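Long-range contacts in putative rubredoxin reductase (Rhodopseudomonas palustris, PDB 3FG2), which uses FAD to pass electrons from NADH to a ferredoxin, and so probably feeds the cytochrome P450 CYP199A2: residues A[261-266]-A[312-317]; A[339-344]-A[352-357]. All coordinates share one frame; numbering follows the deposited sequence.

Contact 1 of 2, residues A[261-266]-A[312-317]; sequences QQLLTS and KPYDGY
A loop within the pyridine nucleotide-disulphide oxidoreductase region meets the linker that leads into the C-terminal sheet, where Gln261 touches Pro313 and Tyr314: residues 261-266 run between strands 257-259 and 270-272, and residues 312-317 lead from helix 293-306 to strand 319-324. A single backbone hydrogen bond joins them, Tyr314 N to Gln261 O at 2.8 Å, almost straight at the hydrogen (173°), with the donor tilted 25° from the carbonyl plane. On the solvent side of this bond, Gln261 and Pro313 lie alongside each other and point the same way, and the amide nitrogen NE2 of the extended glutamine rests 3.8 Å from Pro313 CG. Gln262 lays its methylene CG against the carbonyl oxygen of Lys312, at 3.6 Å. On the buried side, the leucine methyls straddle the root of the tyrosine: Leu263 CD2 is 3.9 Å from Tyr314 CB, and Leu263 CD1 stands 4.1 Å from ring atom CD1 of Tyr314. Tyr314 CG is anti to its backbone N (chi1 173°), beside the carbonyl carbon. The ring beyond it meets Phe279 edge to face and touches Asp298 and Gln299 of helix 293-306. The one backbone bond ties the two loops at Gln261 and Tyr314, and the apolar contact beside it probably steadies the root of the tyrosine; the glutamine side chains add only van der Waals contact.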
loop_
_atom_site.group_PDB
_atom_site.type_symbol
_atom_site.label_atom_id
_atom_site.label_comp_id
_atom_site.label_asym_id
_atom_site.label_seq_id
_atom_site.Cartn_x
_atom_site.Cartn_y
_atom_site.Cartn_z
ATOM N N GLN A 261 -18.287 -3.983 -10.504
ATOM C CA GLN A 261 -18.546 -4.414 -9.131
ATOM C C GLN A 261 -17.959 -5.780 -8.796
ATOM O O GLN A 261 -17.626 -6.057 -7.645
ATOM C CB GLN A 261 -20.048 -4.455 -8.862
ATOM C CG GLN A 261 -20.730 -3.109 -8.929
ATOM C CD GLN A 261 -22.242 -3.209 -8.791
ATOM O OE1 GLN A 261 -22.941 -2.194 -8.802
ATOM N NE2 GLN A 261 -22.752 -4.432 -8.663
ATOM N N GLN A 262 -17.836 -6.637 -9.799
ATOM C CA GLN A 262 -17.308 -7.968 -9.562
ATOM C C GLN A 262 -15.836 -8.101 -9.903
ATOM O O GLN A 262 -15.309 -9.212 -9.995
ATOM C CB GLN A 262 -18.141 -8.997 -10.326
ATOM C CG GLN A 262 -19.466 -9.308 -9.638
ATOM C CD GLN A 262 -20.425 -10.077 -10.526
ATOM O OE1 GLN A 262 -20.023 -10.986 -11.258
ATOM N NE2 GLN A 262 -21.705 -9.726 -10.456
ATOM N N LEU A 263 -15.179 -6.957 -10.078
ATOM C CA LEU A 263 -13.753 -6.904 -10.383
ATOM C C LEU A 263 -13.414 -7.532 -11.732
ATOM O O LEU A 263 -12.338 -8.105 -11.919
ATOM C CB LEU A 263 -12.961 -7.572 -9.250
ATOM C CG LEU A 263 -13.439 -7.104 -7.863
ATOM C CD1 LEU A 263 -12.674 -7.807 -6.753
ATOM C CD2 LEU A 263 -13.268 -5.601 -7.766
ATOM N N LEU A 264 -14.349 -7.407 -12.672
ATOM C CA LEU A 264 -14.181 -7.928 -14.022
ATOM C C LEU A 264 -13.934 -6.786 -14.994
ATOM O O LEU A 264 -14.578 -5.737 -14.902
ATOM C CB LEU A 264 -15.437 -8.685 -14.466
ATOM C CG LEU A 264 -15.615 -10.121 -13.975
ATOM C CD1 LEU A 264 -17.054 -10.579 -14.201
ATOM C CD2 LEU A 264 -14.632 -11.026 -14.709
ATOM N N THR A 265 -12.998 -6.989 -15.918
ATOM C CA THR A 265 -12.706 -5.976 -16.927
ATOM C C THR A 265 -13.806 -6.075 -17.976
ATOM O O THR A 265 -14.766 -6.826 -17.806
ATOM C CB THR A 265 -11.373 -6.235 -17.635
ATOM O OG1 THR A 265 -11.460 -7.466 -18.366
ATOM C CG2 THR A 265 -10.226 -6.307 -16.618
ATOM N N SER A 266 -13.672 -5.318 -19.059
ATOM C CA SER A 266 -14.669 -5.360 -20.121
ATOM C C SER A 266 -14.590 -6.716 -20.824
ATOM O O SER A 266 -15.479 -7.087 -21.587
ATOM C CB SER A 266 -14.414 -4.235 -21.119
ATOM O OG SER A 266 -13.090 -4.306 -21.609
ATOM N N LYS A 312 -20.513 -12.116 -6.360
ATOM C CA LYS A 312 -21.115 -11.037 -5.583
ATOM C C LYS A 312 -20.357 -9.733 -5.750
ATOM O O LYS A 312 -19.179 -9.729 -6.086
ATOM C CB LYS A 312 -21.133 -11.392 -4.095
ATOM C CG LYS A 312 -22.202 -12.377 -3.685
ATOM C CD LYS A 312 -22.139 -12.603 -2.188
ATOM C CE LYS A 312 -23.405 -13.247 -1.676
ATOM N NZ LYS A 312 -24.605 -12.410 -1.967
ATOM N N PRO A 313 -21.032 -8.601 -5.523
ATOM C CA PRO A 313 -20.377 -7.298 -5.651
ATOM C C PRO A 313 -19.285 -7.189 -4.596
ATOM O O PRO A 313 -19.494 -7.572 -3.444
ATOM C CB PRO A 313 -21.510 -6.312 -5.387
ATOM C CG PRO A 313 -22.718 -7.044 -5.873
ATOM C CD PRO A 313 -22.485 -8.442 -5.343
ATOM N N TYR A 314 -18.121 -6.685 -4.988
ATOM C CA TYR A 314 -17.017 -6.521 -4.050
ATOM C C TYR A 314 -17.412 -5.505 -2.977
ATOM O O TYR A 314 -17.913 -4.425 -3.298
ATOM C CB TYR A 314 -15.765 -6.023 -4.774
ATOM C CG TYR A 314 -14.664 -5.680 -3.818
ATOM C CD1 TYR A 314 -14.052 -6.677 -3.062
ATOM C CD2 TYR A 314 -14.285 -4.354 -3.602
ATOM C CE1 TYR A 314 -13.090 -6.371 -2.103
ATOM C CE2 TYR A 314 -13.314 -4.031 -2.636
ATOM C CZ TYR A 314 -12.725 -5.053 -1.892
ATOM O OH TYR A 314 -11.774 -4.778 -0.942
ATOM N N ASP A 315 -17.194 -5.846 -1.708
ATOM C CA ASP A 315 -17.534 -4.929 -0.621
ATOM C C ASP A 315 -16.592 -5.044 0.577
ATOM O O ASP A 315 -17.016 -4.876 1.726
ATOM C CB ASP A 315 -18.981 -5.151 -0.157
ATOM C CG ASP A 315 -19.494 -4.020 0.746
ATOM O OD1 ASP A 315 -20.531 -4.214 1.410
ATOM O OD2 ASP A 315 -18.873 -2.932 0.795
ATOM N N GLY A 316 -15.320 -5.330 0.317
ATOM C CA GLY A 316 -14.373 -5.433 1.409
ATOM C C GLY A 316 -14.282 -4.069 2.066
ATOM O O GLY A 316 -13.882 -3.105 1.415
ATOM N N TYR A 317 -14.660 -3.959 3.336
ATOM C CA TYR A 317 -14.591 -2.661 3.989
ATOM C C TYR A 317 -13.139 -2.244 4.201
ATOM O O TYR A 317 -12.356 -2.964 4.824
ATOM C CB TYR A 317 -15.313 -2.651 5.330
ATOM C CG TYR A 317 -15.726 -1.249 5.685
ATOM C CD1 TYR A 317 -16.915 -0.710 5.185
ATOM C CD2 TYR A 317 -14.889 -0.423 6.430
ATOM C CE1 TYR A 317 -17.257 0.626 5.417
ATOM C CE2 TYR A 317 -15.221 0.914 6.666
ATOM C CZ TYR A 317 -16.408 1.430 6.157
ATOM O OH TYR A 317 -16.757 2.736 6.405
#

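Contact 2 of 2, residues A[339-344]-A[352-357]; sequences DQVVIR and FSAFCY
Arg344 and Phe355 cross obliquely on one face of the antiparallel hairpin formed by strands 340-344 and 351-358, their guanidinium and ring planes 42° apart. The aliphatic part of the arginine does the touching: Arg344 CB and CD each come within 3.8 Å of Phe355 CE1. Arg344 CG is anti to its backbone N (chi1 178°), and an extended chi2 (176°) brings CD alongside the ring. An alanine in place of Phe355 would probably open a gap beside Arg344 and leave its aliphatic chain freer to shift, since the ring atoms that meet CB and CD would be gone. Farther along this face, Tyr357 sets the edge of its ring to Gln340 O, which lies near the ring plane, and Val342 CG2 is 4.2 Å from Tyr357 CE1. On the other face the side chains of the two strands meet through apolar contacts: Val341 CG1 meets Ala354 CB at 3.8 Å, and Ile343 CD1 reaches Phe352 CD1 at 4.1 Å. Between the faces, Gln340 with Tyr357, Val342 with Phe355 and Arg344 with Ser353 are hydrogen-bonded pairs. At the far end Asp339 and Gln340 both face Tyr357 in a classic beta bulge, in which Tyr357 O accepts from Asp339 N at 2.9 Å and only weakly from Gln340 N. Strand 340-344 is the outermost of the five-stranded sheet, and strand 361-368 flanks strand 351-358 on its other side. Helix 389-393 packs against Val342 and Phe355, whereas helix 184-196 meets Val341 and Ile343 on the opposite face and also touches Phe352.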
loop_
_atom_site.group_PDB
_atom_site.type_symbol
_atom_site.label_atom_id
_atom_site.label_comp_id
_atom_site.label_asym_id
_atom_site.label_seq_id
_atom_site.Cartn_x
_atom_site.Cartn_y
_atom_site.Cartn_z
ATOM N N ASP A 339 -15.890 16.820 7.359
ATOM C CA ASP A 339 -16.276 18.186 7.703
ATOM C C ASP A 339 -16.365 18.389 9.219
ATOM O O ASP A 339 -16.700 19.473 9.696
ATOM C CB ASP A 339 -17.603 18.581 7.032
ATOM C CG ASP A 339 -18.751 17.661 7.395
ATOM O OD1 ASP A 339 -18.714 17.041 8.483
ATOM O OD2 ASP A 339 -19.709 17.573 6.597
ATOM N N GLN A 340 -16.054 17.342 9.973
ATOM C CA GLN A 340 -16.078 17.423 11.427
ATOM C C GLN A 340 -15.241 16.305 12.032
ATOM O O GLN A 340 -15.418 15.134 11.689
ATOM C CB GLN A 340 -17.514 17.332 11.938
ATOM C CG GLN A 340 -17.638 17.182 13.447
ATOM C CD GLN A 340 -19.086 17.177 13.911
ATOM O OE1 GLN A 340 -19.957 16.558 13.281
ATOM N NE2 GLN A 340 -19.351 17.855 15.022
ATOM N N VAL A 341 -14.326 16.674 12.926
ATOM C CA VAL A 341 -13.462 15.696 13.584
ATOM C C VAL A 341 -13.524 15.826 15.099
ATOM O O VAL A 341 -13.356 16.909 15.646
ATOM C CB VAL A 341 -11.990 15.850 13.130
ATOM C CG1 VAL A 341 -11.097 14.834 13.860
ATOM C CG2 VAL A 341 -11.895 15.653 11.631
ATOM N N VAL A 342 -13.768 14.706 15.770
ATOM C CA VAL A 342 -13.852 14.671 17.226
ATOM C C VAL A 342 -12.717 13.818 17.778
ATOM O O VAL A 342 -12.431 12.743 17.259
ATOM C CB VAL A 342 -15.188 14.049 17.701
ATOM C CG1 VAL A 342 -15.168 13.873 19.204
ATOM C CG2 VAL A 342 -16.358 14.926 17.281
ATOM N N ILE A 343 -12.074 14.300 18.832
ATOM C CA ILE A 343 -10.984 13.555 19.446
ATOM C C ILE A 343 -11.492 12.734 20.624
ATOM O O ILE A 343 -12.190 13.252 21.494
ATOM C CB ILE A 343 -9.871 14.496 19.983
ATOM C CG1 ILE A 343 -9.159 15.201 18.824
ATOM C CG2 ILE A 343 -8.880 13.700 20.836
ATOM C CD1 ILE A 343 -8.444 14.265 17.888
ATOM N N ARG A 344 -11.156 11.449 20.646
ATOM C CA ARG A 344 -11.540 10.598 21.764
ATOM C C ARG A 344 -10.226 10.166 22.383
ATOM O O ARG A 344 -9.328 9.702 21.673
ATOM C CB ARG A 344 -12.317 9.359 21.313
ATOM C CG ARG A 344 -12.691 8.427 22.473
ATOM C CD ARG A 344 -13.539 7.255 22.001
ATOM N NE ARG A 344 -14.828 7.207 22.690
ATOM C CZ ARG A 344 -15.054 6.530 23.806
ATOM N NH1 ARG A 344 -14.075 5.834 24.359
ATOM N NH2 ARG A 344 -16.249 6.564 24.378
ATOM N N PHE A 352 -5.271 8.045 21.458
ATOM C CA PHE A 352 -6.503 8.742 21.147
ATOM C C PHE A 352 -6.940 8.358 19.746
ATOM O O PHE A 352 -6.210 7.680 19.014
ATOM C CB PHE A 352 -6.260 10.251 21.199
ATOM C CG PHE A 352 -5.414 10.757 20.066
ATOM C CD1 PHE A 352 -5.997 11.128 18.858
ATOM C CD2 PHE A 352 -4.030 10.798 20.180
ATOM C CE1 PHE A 352 -5.216 11.526 17.784
ATOM C CE2 PHE A 352 -3.233 11.196 19.109
ATOM C CZ PHE A 352 -3.826 11.560 17.908
ATOM N N SER A 353 -8.125 8.815 19.372
ATOM C CA SER A 353 -8.662 8.541 18.052
ATOM C C SER A 353 -9.340 9.791 17.500
ATOM O O SER A 353 -9.852 10.631 18.250
ATOM C CB SER A 353 -9.676 7.389 18.110
ATOM O OG SER A 353 -9.066 6.178 18.526
ATOM N N ALA A 354 -9.321 9.921 16.183
ATOM C CA ALA A 354 -9.975 11.042 15.544
ATOM C C ALA A 354 -11.203 10.458 14.857
ATOM O O ALA A 354 -11.084 9.700 13.885
ATOM C CB ALA A 354 -9.050 11.685 14.526
ATOM N N PHE A 355 -12.384 10.775 15.383
ATOM C CA PHE A 355 -13.615 10.290 14.783
ATOM C C PHE A 355 -13.980 11.295 13.707
ATOM O O PHE A 355 -14.302 12.447 13.989
ATOM C CB PHE A 355 -14.727 10.173 15.836
ATOM C CG PHE A 355 -14.620 8.943 16.690
ATOM C CD1 PHE A 355 -13.448 8.663 17.386
ATOM C CD2 PHE A 355 -15.691 8.064 16.799
ATOM C CE1 PHE A 355 -13.342 7.526 18.177
ATOM C CE2 PHE A 355 -15.599 6.919 17.590
ATOM C CZ PHE A 355 -14.418 6.651 18.280
ATOM N N CYS A 356 -13.912 10.858 12.459
ATOM C CA CYS A 356 -14.198 11.743 11.348
ATOM C C CYS A 356 -15.621 11.601 10.856
ATOM O O CYS A 356 -16.102 10.486 10.612
ATOM C CB CYS A 356 -13.226 11.453 10.212
ATOM S SG CYS A 356 -11.533 11.348 10.788
ATOM N N TYR A 357 -16.280 12.744 10.699
ATOM C CA TYR A 357 -17.654 12.792 10.226
ATOM C C TYR A 357 -17.827 13.613 8.957
ATOM O O TYR A 357 -16.991 14.459 8.614
ATOM C CB TYR A 357 -18.563 13.405 11.284
ATOM C CG TYR A 357 -18.661 12.627 12.563
ATOM C CD1 TYR A 357 -17.598 12.591 13.465
ATOM C CD2 TYR A 357 -19.828 11.934 12.886
ATOM C CE1 TYR A 357 -17.693 11.890 14.657
ATOM C CE2 TYR A 357 -19.933 11.227 14.076
ATOM C CZ TYR A 357 -18.864 11.210 14.958
ATOM O OH TYR A 357 -18.975 10.527 16.146
#

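Overall arrangement
Contact 1 closes along the chain before contact 2 opens, and the two do not touch: their centres lie 30 Å apart, their nearest atoms about 9 Å. They are linked through the C-terminal antiparallel sheet, since residues 312-317 lead directly into its edge strand 319-324, while the hairpin of contact 2 supplies strand 340-344 at the opposite edge. Contact 1 is the one nearer the cofactor, with the side chain of Tyr314 about 10 Å from the bound FAD and that of Leu263 about 9 Å from the side chain of the FAD-binding residue Ala12. Contact 2 lies away from the FAD-binding residues, within the reductase C-terminal region.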